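Local coordinates for protein MucR Phosphodiesterase (Pseudomonas aeruginosa, PDB 5M1T) that binds magnesium ions and the ligand C2E in a pocket of its EAL domain, at residues L46-Q51 / V64-R69; V123-L128 / L153-T158. All blocks are in the same frame, centred on the assembly; numbering follows the deposited sequence.

In the fold
Both contacts lie in the TIM-barrel-like fold of the EAL family and join neighbouring strands of its curled sheet. Contact 1 comes first along the chain and pairs strands 46-55 and 61-72 as an antiparallel hairpin. Contact 2 follows, pairing the parallel strands 120-124 and 153-158. Strand 61-72 lies next to strand 120-124, which places the four strands in sequence order across the sheet, and the contact centres are about 13 Å apart. The two meet at E65, whose OE2 is 2.8 Å from N124 ND2, a probable hydrogen bond. Each contact supplies ligands to one magnesium ion and residues to the C2E pocket, so the site is assembled from successive strands.

Contact 1 of 2, residues L46-Q51 / V64-R69; sequences LVLHYQ and VEALLR. With MG (magnesium ion), chain D; C2E (9,9'-[(2R,3R,3aS,5S,7aR,9R,10R,10aS,12S,14aR)-3,5,10,12-tetrahydroxy-5,12-dioxidooctahydro-2H,7H-difuro[3,2-d:3',2'-j][1,3,7,9,2,8]tetraoxadiphosphacyclododecine-2,9-diyl]bis(2-amino-1,9-dihydro-6H-purin-6-one)), chain C.
R69 packs the base of its side chain on V47 and H49 across the hairpin of strands 46-55 and 61-72, at the antiparallel start of the EAL barrel. Its CB sits 3.9 Å from V47 CG2. The next carbon, CG, lies over the middle of the H49 ring, 3.8 Å from the centroid and 13° off the normal, a CH-pi contact. A bend about CB-CG (chi2 -85°) then turns CD and NE toward the ligand. At the tip, NH1 and NH2 both donate to C2E O21, each at 2.7 Å, and O21 lies near the guanidinium plane. NH1 also bonds to L68 O, a second acceptor that should limit rotation of the group.

Paired backbone bonds at V47/R69, H49/L67 and Q51/E65 hold the strands together. On the face of L48, Y50 and A66, A66 CB touches both Y50 CE1 and L48 CD1; Y50 CD1 also rests 3.7 Å from V64 CG2. E65, A66 and L67 spell the EAL signature. E65 extends fully, its OE1 in a salt bridge with K207 and a hydrogen bond with Q263, and its OE2 binds magnesium at 2.2 Å. Beyond it, L68 N points almost straight at C2E N71, 3.1 Å away.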
loop_
_atom_site.group_PDB
_atom_site.type_symbol
_atom_site.label_atom_id
_atom_site.label_comp_id
_atom_site.label_asym_id
_atom_site.label_seq_id
_atom_site.Cartn_x
_atom_site.Cartn_y
_atom_site.Cartn_z
ATOM N N LEU A 46 7.845 -22.681 8.113
ATOM C CA LEU A 46 8.290 -21.778 7.048
ATOM C C LEU A 46 9.788 -21.546 7.082
ATOM O O LEU A 46 10.357 -21.215 8.122
ATOM C CB LEU A 46 7.531 -20.442 7.062
ATOM C CG LEU A 46 6.031 -20.485 6.791
ATOM C CD1 LEU A 46 5.445 -19.078 6.617
ATOM C CD2 LEU A 46 5.703 -21.347 5.587
ATOM N N VAL A 47 10.427 -21.716 5.918
ATOM C CA VAL A 47 11.877 -21.570 5.788
ATOM C C VAL A 47 12.239 -20.756 4.554
ATOM O O VAL A 47 11.486 -20.742 3.578
ATOM C CB VAL A 47 12.559 -22.953 5.690
ATOM C CG1 VAL A 47 12.285 -23.757 6.936
ATOM C CG2 VAL A 47 12.079 -23.728 4.467
ATOM N N LEU A 48 13.390 -20.094 4.569
ATOM C CA LEU A 48 13.885 -19.425 3.368
ATOM C C LEU A 48 14.897 -20.261 2.629
ATOM O O LEU A 48 15.837 -20.803 3.223
ATOM C CB LEU A 48 14.524 -18.088 3.687
ATOM C CG LEU A 48 13.598 -16.962 4.050
ATOM C CD1 LEU A 48 14.408 -15.676 4.194
ATOM C CD2 LEU A 48 12.541 -16.787 2.979
ATOM N N HIS A 49 14.700 -20.351 1.316
ATOM C CA HIS A 49 15.756 -20.815 0.433
ATOM C C HIS A 49 16.294 -19.596 -0.311
ATOM O O HIS A 49 15.629 -18.563 -0.416
ATOM C CB HIS A 49 15.224 -21.877 -0.505
ATOM C CG HIS A 49 14.987 -23.192 0.172
ATOM N ND1 HIS A 49 14.853 -24.380 -0.515
ATOM C CD2 HIS A 49 14.878 -23.504 1.485
ATOM C CE1 HIS A 49 14.635 -25.361 0.342
ATOM N NE2 HIS A 49 14.655 -24.857 1.563
ATOM N N TYR A 50 17.521 -19.709 -0.782
ATOM C CA TYR A 50 18.226 -18.609 -1.365
ATOM C C TYR A 50 18.740 -19.072 -2.704
ATOM O O TYR A 50 19.325 -20.156 -2.799
ATOM C CB TYR A 50 19.384 -18.184 -0.452
ATOM C CG TYR A 50 18.913 -17.779 0.929
ATOM C CD1 TYR A 50 18.454 -16.514 1.174
ATOM C CD2 TYR A 50 18.910 -18.675 1.967
ATOM C CE1 TYR A 50 17.982 -16.139 2.425
ATOM C CE2 TYR A 50 18.439 -18.317 3.227
ATOM C CZ TYR A 50 17.975 -17.053 3.454
ATOM O OH TYR A 50 17.540 -16.706 4.714
ATOM N N GLN A 51 18.485 -18.288 -3.751
ATOM C CA GLN A 51 19.038 -18.588 -5.071
ATOM C C GLN A 51 20.125 -17.583 -5.495
ATOM O O GLN A 51 19.906 -16.377 -5.495
ATOM C CB GLN A 51 17.953 -18.646 -6.121
ATOM C CG GLN A 51 18.488 -19.348 -7.364
ATOM C CD GLN A 51 17.526 -19.354 -8.511
ATOM O OE1 GLN A 51 16.613 -18.525 -8.571
ATOM N NE2 GLN A 51 17.712 -20.314 -9.424
ATOM N N VAL A 64 21.904 -13.138 -3.419
ATOM C CA VAL A 64 20.877 -14.136 -3.552
ATOM C C VAL A 64 19.484 -13.516 -3.589
ATOM O O VAL A 64 19.291 -12.396 -3.129
ATOM C CB VAL A 64 20.917 -15.169 -2.395
ATOM C CG1 VAL A 64 22.228 -15.933 -2.419
ATOM C CG2 VAL A 64 20.719 -14.518 -1.040
ATOM N N GLU A 65 18.520 -14.258 -4.128
ATOM C CA GLU A 65 17.121 -13.949 -3.912
ATOM C C GLU A 65 16.569 -14.876 -2.821
ATOM O O GLU A 65 16.724 -16.085 -2.909
ATOM C CB GLU A 65 16.310 -14.116 -5.210
ATOM C CG GLU A 65 14.855 -13.748 -5.039
ATOM C CD GLU A 65 14.030 -13.798 -6.341
ATOM O OE1 GLU A 65 14.581 -14.168 -7.407
ATOM O OE2 GLU A 65 12.830 -13.455 -6.284
ATOM N N ALA A 66 15.921 -14.308 -1.819
ATOM C CA ALA A 66 15.237 -15.084 -0.815
ATOM C C ALA A 66 13.911 -15.580 -1.357
ATOM O O ALA A 66 13.139 -14.795 -1.917
ATOM C CB ALA A 66 14.989 -14.234 0.453
ATOM N N LEU A 67 13.658 -16.872 -1.178
ATOM C CA LEU A 67 12.487 -17.545 -1.703
ATOM C C LEU A 67 11.831 -18.445 -0.615
ATOM O O LEU A 67 12.448 -19.353 -0.050
ATOM C CB LEU A 67 12.877 -18.393 -2.927
ATOM C CG LEU A 67 13.307 -17.624 -4.182
ATOM C CD1 LEU A 67 13.922 -18.544 -5.257
ATOM C CD2 LEU A 67 12.120 -16.841 -4.753
ATOM N N LEU A 68 10.563 -18.179 -0.339
ATOM C CA LEU A 68 9.881 -18.819 0.750
ATOM C C LEU A 68 9.508 -20.247 0.374
ATOM O O LEU A 68 9.100 -20.520 -0.765
ATOM C CB LEU A 68 8.636 -18.013 1.111
ATOM C CG LEU A 68 7.814 -18.422 2.352
ATOM C CD1 LEU A 68 8.629 -18.251 3.609
ATOM C CD2 LEU A 68 6.522 -17.607 2.424
ATOM N N ARG A 69 9.673 -21.159 1.330
ATOM C CA ARG A 69 9.216 -22.534 1.188
ATOM C C ARG A 69 8.416 -22.946 2.441
ATOM O O ARG A 69 8.591 -22.381 3.535
ATOM C CB ARG A 69 10.400 -23.445 1.006
ATOM C CG ARG A 69 11.248 -23.120 -0.225
ATOM C CD ARG A 69 10.678 -23.798 -1.463
ATOM N NE ARG A 69 11.390 -23.447 -2.701
ATOM C CZ ARG A 69 11.252 -22.313 -3.395
ATOM N NH1 ARG A 69 10.460 -21.347 -2.983
ATOM N NH2 ARG A 69 11.933 -22.136 -4.511
HETATM MG MG MG D . 11.529 -12.096 -7.416
HETATM P P1 C2E C . 9.861 -14.831 -8.524
HETATM O O2P C2E C . 10.081 -13.565 -7.742
HETATM O O1P C2E C . 9.858 -14.667 -10.030
HETATM O "O5'" C2E C . 11.002 -15.856 -8.088
HETATM C "C5'" C2E C . 11.671 -16.647 -9.045
HETATM C "C4'" C2E C . 10.994 -17.988 -9.214
HETATM O "O4'" C2E C . 11.601 -18.662 -10.332
HETATM C "C3'" C2E C . 11.192 -18.896 -8.012
HETATM O "O3'" C2E C . 10.047 -19.737 -7.881
HETATM C "C2'" C2E C . 12.385 -19.748 -8.387
HETATM O "O2'" C2E C . 12.411 -21.009 -7.719
HETATM C "C1'" C2E C . 12.115 -19.915 -9.876
HETATM N N9 C2E C . 13.302 -20.248 -10.663
HETATM C C8 C2E C . 14.532 -19.724 -10.537
HETATM N N7 C2E C . 15.365 -20.272 -11.448
HETATM C C5 C2E C . 14.655 -21.147 -12.174
HETATM C C6 C2E C . 14.927 -22.057 -13.292
HETATM O O6 C2E C . 16.073 -22.110 -13.791
HETATM N N1 C2E C . 13.904 -22.800 -13.744
HETATM C C2 C2E C . 12.665 -22.739 -13.205
HETATM N N2 C2E C . 11.675 -23.517 -13.699
HETATM N N3 C2E C . 12.349 -21.918 -12.187
HETATM C C4 C2E C . 13.295 -21.128 -11.646
HETATM P P11 C2E C . 9.347 -19.950 -6.449
HETATM O O21 C2E C . 10.435 -20.112 -5.400
HETATM O O11 C2E C . 8.497 -21.174 -6.509
HETATM O O5A C2E C . 8.502 -18.627 -6.142
HETATM C C5A C2E C . 7.454 -18.260 -7.044
HETATM C C4A C2E C . 7.009 -16.842 -6.757
HETATM O O4A C2E C . 6.565 -16.717 -5.410
HETATM C C3A C2E C . 8.133 -15.844 -6.849
HETATM O O3A C2E C . 8.420 -15.469 -8.185
HETATM C C2A C2E C . 7.619 -14.695 -6.021
HETATM O O2A C2E C . 6.695 -13.899 -6.749
HETATM C C1A C2E C . 6.857 -15.401 -4.928
HETATM N N91 C2E C . 7.669 -15.445 -3.677
HETATM C C81 C2E C . 8.620 -16.330 -3.315
HETATM N N71 C2E C . 9.100 -16.041 -2.076
HETATM C C51 C2E C . 8.438 -14.951 -1.649
HETATM C C61 C2E C . 8.443 -14.103 -0.445
HETATM O O61 C2E C . 9.229 -14.348 0.496
HETATM N N11 C2E C . 7.592 -13.062 -0.405
HETATM C C21 C2E C . 6.756 -12.783 -1.429
HETATM N N21 C2E C . 5.926 -11.730 -1.334
HETATM N N31 C2E C . 6.694 -13.511 -2.564
HETATM C C41 C2E C . 7.510 -14.570 -2.709
HETATM O O HOH W 1 12.712 -13.136 -8.900
#

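Contact 2 of 2, residues V123-L128 / L153-T158; sequences VNLSAL and LILEVT. With MG (magnesium ion), chain D; C2E (9,9'-[(2R,3R,3aS,5S,7aR,9R,10R,10aS,12S,14aR)-3,5,10,12-tetrahydroxy-5,12-dioxidooctahydro-2H,7H-difuro[3,2-d:3',2'-j][1,3,7,9,2,8]tetraoxadiphosphacyclododecine-2,9-diyl]bis(2-amino-1,9-dihydro-6H-purin-6-one)), chain C.
N124 and E156 stand side by side on adjacent parallel strands, 120-124 and 153-158, their OD1 and OE1 meeting at a magnesium ion. The strands are joined by a beta-alpha-beta crossover through helices 127-131 and 135-145 of the barrel.

Three backbone hydrogen bonds set the pairing: V123 N to I154 O, E156 N to V123 O, and L125 N to E156 O. S126 is the N-cap of helix 127-131. A water donates to L125 O at 2.7 Å and accepts from T158 N.

The apolar contacts of V123 and L155 are covered by helices 93-113 and 135-145. V123 CG2 meets L153 CD1 at 4.0 Å, and V123 CB meets L155 CD2. L125, its CG set anti to the carbonyl carbon (chi1 -58°), brings CD1 against both L155 CB at 4.1 Å and V157 CG2 at 4.2 Å.

Metal binding occupies the face of N124 and E156. N124 OD1 binds magnesium at 2.2 Å and E156 OE1 at 2.1 Å; the two oxygens stand 3.1 Å apart as co-ligands. E65, D186, C2E O2P and a water complete six ligands. The other carboxylate oxygen, E156 OE2, forms a salt bridge with K207.

The close approach of the two oxygens is consistent with their shared magnesium ion, which probably offsets their mutual repulsion beside the C2E phosphate.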
loop_
_atom_site.group_PDB
_atom_site.type_symbol
_atom_site.label_atom_id
_atom_site.label_comp_id
_atom_site.label_asym_id
_atom_site.label_seq_id
_atom_site.Cartn_x
_atom_site.Cartn_y
_atom_site.Cartn_z
ATOM N N VAL A 123 14.511 -9.486 -1.522
ATOM C CA VAL A 123 13.274 -9.988 -0.901
ATOM C C VAL A 123 12.069 -9.554 -1.739
ATOM O O VAL A 123 11.970 -8.400 -2.148
ATOM C CB VAL A 123 13.109 -9.442 0.536
ATOM C CG1 VAL A 123 11.728 -9.778 1.104
ATOM C CG2 VAL A 123 14.224 -9.985 1.426
ATOM N N ASN A 124 11.159 -10.464 -1.992
ATOM C CA ASN A 124 9.998 -10.141 -2.802
ATOM C C ASN A 124 8.911 -9.436 -2.026
ATOM O O ASN A 124 8.648 -9.792 -0.868
ATOM C CB ASN A 124 9.438 -11.414 -3.404
ATOM C CG ASN A 124 10.358 -11.988 -4.468
ATOM O OD1 ASN A 124 10.477 -11.427 -5.554
ATOM N ND2 ASN A 124 11.035 -13.066 -4.153
ATOM N N LEU A 125 8.251 -8.459 -2.680
ATOM C CA LEU A 125 7.060 -7.801 -2.116
ATOM C C LEU A 125 5.832 -8.005 -3.010
ATOM O O LEU A 125 5.833 -7.665 -4.178
ATOM C CB LEU A 125 7.308 -6.308 -1.928
ATOM C CG LEU A 125 8.501 -5.892 -1.037
ATOM C CD1 LEU A 125 8.673 -4.393 -1.000
ATOM C CD2 LEU A 125 8.288 -6.379 0.370
ATOM N N SER A 126 4.781 -8.577 -2.430
ATOM C CA SER A 126 3.483 -8.700 -3.086
ATOM C C SER A 126 2.870 -7.310 -3.223
ATOM O O SER A 126 3.377 -6.337 -2.658
ATOM C CB SER A 126 2.546 -9.564 -2.267
ATOM O OG SER A 126 2.098 -8.814 -1.154
ATOM N N ALA A 127 1.768 -7.238 -3.963
ATOM C CA ALA A 127 1.047 -5.991 -4.141
ATOM C C ALA A 127 0.534 -5.426 -2.800
ATOM O O ALA A 127 0.564 -4.223 -2.566
ATOM C CB ALA A 127 -0.102 -6.208 -5.120
ATOM N N LEU A 128 0.076 -6.288 -1.911
ATOM C CA LEU A 128 -0.440 -5.832 -0.624
ATOM C C LEU A 128 0.716 -5.331 0.271
ATOM O O LEU A 128 0.604 -4.309 0.932
ATOM C CB LEU A 128 -1.228 -6.958 0.064
ATOM C CG LEU A 128 -2.049 -6.614 1.316
ATOM C CD1 LEU A 128 -3.048 -7.716 1.573
ATOM C CD2 LEU A 128 -1.233 -6.484 2.583
ATOM N N LEU A 153 20.404 -4.836 1.005
ATOM C CA LEU A 153 19.059 -5.330 0.841
ATOM C C LEU A 153 18.482 -4.839 -0.489
ATOM O O LEU A 153 18.604 -3.666 -0.834
ATOM C CB LEU A 153 18.183 -4.843 1.972
ATOM C CG LEU A 153 16.696 -5.184 1.842
ATOM C CD1 LEU A 153 16.436 -6.678 1.992
ATOM C CD2 LEU A 153 15.919 -4.411 2.883
ATOM N N ILE A 154 17.840 -5.739 -1.219
ATOM C CA ILE A 154 17.187 -5.401 -2.474
ATOM C C ILE A 154 15.730 -5.773 -2.305
ATOM O O ILE A 154 15.412 -6.856 -1.773
ATOM C CB ILE A 154 17.796 -6.188 -3.670
ATOM C CG1 ILE A 154 19.151 -5.609 -4.051
ATOM C CG2 ILE A 154 16.860 -6.190 -4.884
ATOM C CD1 ILE A 154 19.959 -6.475 -5.014
ATOM N N LEU A 155 14.831 -4.880 -2.703
ATOM C CA LEU A 155 13.430 -5.171 -2.647
ATOM C C LEU A 155 12.897 -5.278 -4.084
ATOM O O LEU A 155 13.122 -4.368 -4.923
ATOM C CB LEU A 155 12.711 -4.115 -1.848
ATOM C CG LEU A 155 13.040 -4.123 -0.353
ATOM C CD1 LEU A 155 12.497 -2.881 0.308
ATOM C CD2 LEU A 155 12.499 -5.344 0.388
ATOM N N GLU A 156 12.225 -6.405 -4.360
ATOM C CA GLU A 156 11.659 -6.681 -5.680
ATOM C C GLU A 156 10.121 -6.477 -5.733
ATOM O O GLU A 156 9.380 -7.138 -5.022
ATOM C CB GLU A 156 12.003 -8.116 -6.100
ATOM C CG GLU A 156 13.504 -8.417 -6.187
ATOM C CD GLU A 156 13.838 -9.771 -6.818
ATOM O OE1 GLU A 156 12.897 -10.487 -7.266
ATOM O OE2 GLU A 156 15.059 -10.109 -6.864
ATOM N N VAL A 157 9.676 -5.565 -6.579
ATOM C CA VAL A 157 8.268 -5.316 -6.812
ATOM C C VAL A 157 8.029 -5.607 -8.293
ATOM O O VAL A 157 8.880 -5.301 -9.159
ATOM C CB VAL A 157 7.906 -3.846 -6.495
ATOM C CG1 VAL A 157 6.416 -3.613 -6.606
ATOM C CG2 VAL A 157 8.320 -3.499 -5.077
ATOM N N THR A 158 6.919 -6.246 -8.610
ATOM C CA THR A 158 6.719 -6.650 -9.999
ATOM C C THR A 158 6.402 -5.417 -10.853
ATOM O O THR A 158 5.969 -4.370 -10.338
ATOM C CB THR A 158 5.595 -7.716 -10.183
ATOM O OG1 THR A 158 4.331 -7.183 -9.739
ATOM C CG2 THR A 158 5.949 -9.049 -9.454
HETATM MG MG MG D . 11.529 -12.096 -7.416
HETATM P P1 C2E C . 9.861 -14.831 -8.524
HETATM O O2P C2E C . 10.081 -13.565 -7.742
HETATM O O1P C2E C . 9.858 -14.667 -10.030
HETATM O "O5'" C2E C . 11.002 -15.856 -8.088
HETATM C "C5'" C2E C . 11.671 -16.647 -9.045
HETATM C "C4'" C2E C . 10.994 -17.988 -9.214
HETATM O "O4'" C2E C . 11.601 -18.662 -10.332
HETATM C "C3'" C2E C . 11.192 -18.896 -8.012
HETATM O "O3'" C2E C . 10.047 -19.737 -7.881
HETATM C "C2'" C2E C . 12.385 -19.748 -8.387
HETATM O "O2'" C2E C . 12.411 -21.009 -7.719
HETATM C "C1'" C2E C . 12.115 -19.915 -9.876
HETATM N N9 C2E C . 13.302 -20.248 -10.663
HETATM C C8 C2E C . 14.532 -19.724 -10.537
HETATM N N7 C2E C . 15.365 -20.272 -11.448
HETATM C C5 C2E C . 14.655 -21.147 -12.174
HETATM C C6 C2E C . 14.927 -22.057 -13.292
HETATM O O6 C2E C . 16.073 -22.110 -13.791
HETATM N N1 C2E C . 13.904 -22.800 -13.744
HETATM C C2 C2E C . 12.665 -22.739 -13.205
HETATM N N2 C2E C . 11.675 -23.517 -13.699
HETATM N N3 C2E C . 12.349 -21.918 -12.187
HETATM C C4 C2E C . 13.295 -21.128 -11.646
HETATM P P11 C2E C . 9.347 -19.950 -6.449
HETATM O O21 C2E C . 10.435 -20.112 -5.400
HETATM O O11 C2E C . 8.497 -21.174 -6.509
HETATM O O5A C2E C . 8.502 -18.627 -6.142
HETATM C C5A C2E C . 7.454 -18.260 -7.044
HETATM C C4A C2E C . 7.009 -16.842 -6.757
HETATM O O4A C2E C . 6.565 -16.717 -5.410
HETATM C C3A C2E C . 8.133 -15.844 -6.849
HETATM O O3A C2E C . 8.420 -15.469 -8.185
HETATM C C2A C2E C . 7.619 -14.695 -6.021
HETATM O O2A C2E C . 6.695 -13.899 -6.749
HETATM C C1A C2E C . 6.857 -15.401 -4.928
HETATM N N91 C2E C . 7.669 -15.445 -3.677
HETATM C C81 C2E C . 8.620 -16.330 -3.315
HETATM N N71 C2E C . 9.100 -16.041 -2.076
HETATM C C51 C2E C . 8.438 -14.951 -1.649
HETATM C C61 C2E C . 8.443 -14.103 -0.445
HETATM O O61 C2E C . 9.229 -14.348 0.496
HETATM N N11 C2E C . 7.592 -13.062 -0.405
HETATM C C21 C2E C . 6.756 -12.783 -1.429
HETATM N N21 C2E C . 5.926 -11.730 -1.334
HETATM N N31 C2E C . 6.694 -13.511 -2.564
HETATM C C41 C2E C . 7.510 -14.570 -2.709
HETATM O O HOH W 2 8.294 -9.352 -6.293
HETATM O O HOH W 3 4.769 -7.146 -6.570
HETATM O O HOH W 1 12.712 -13.136 -8.900
#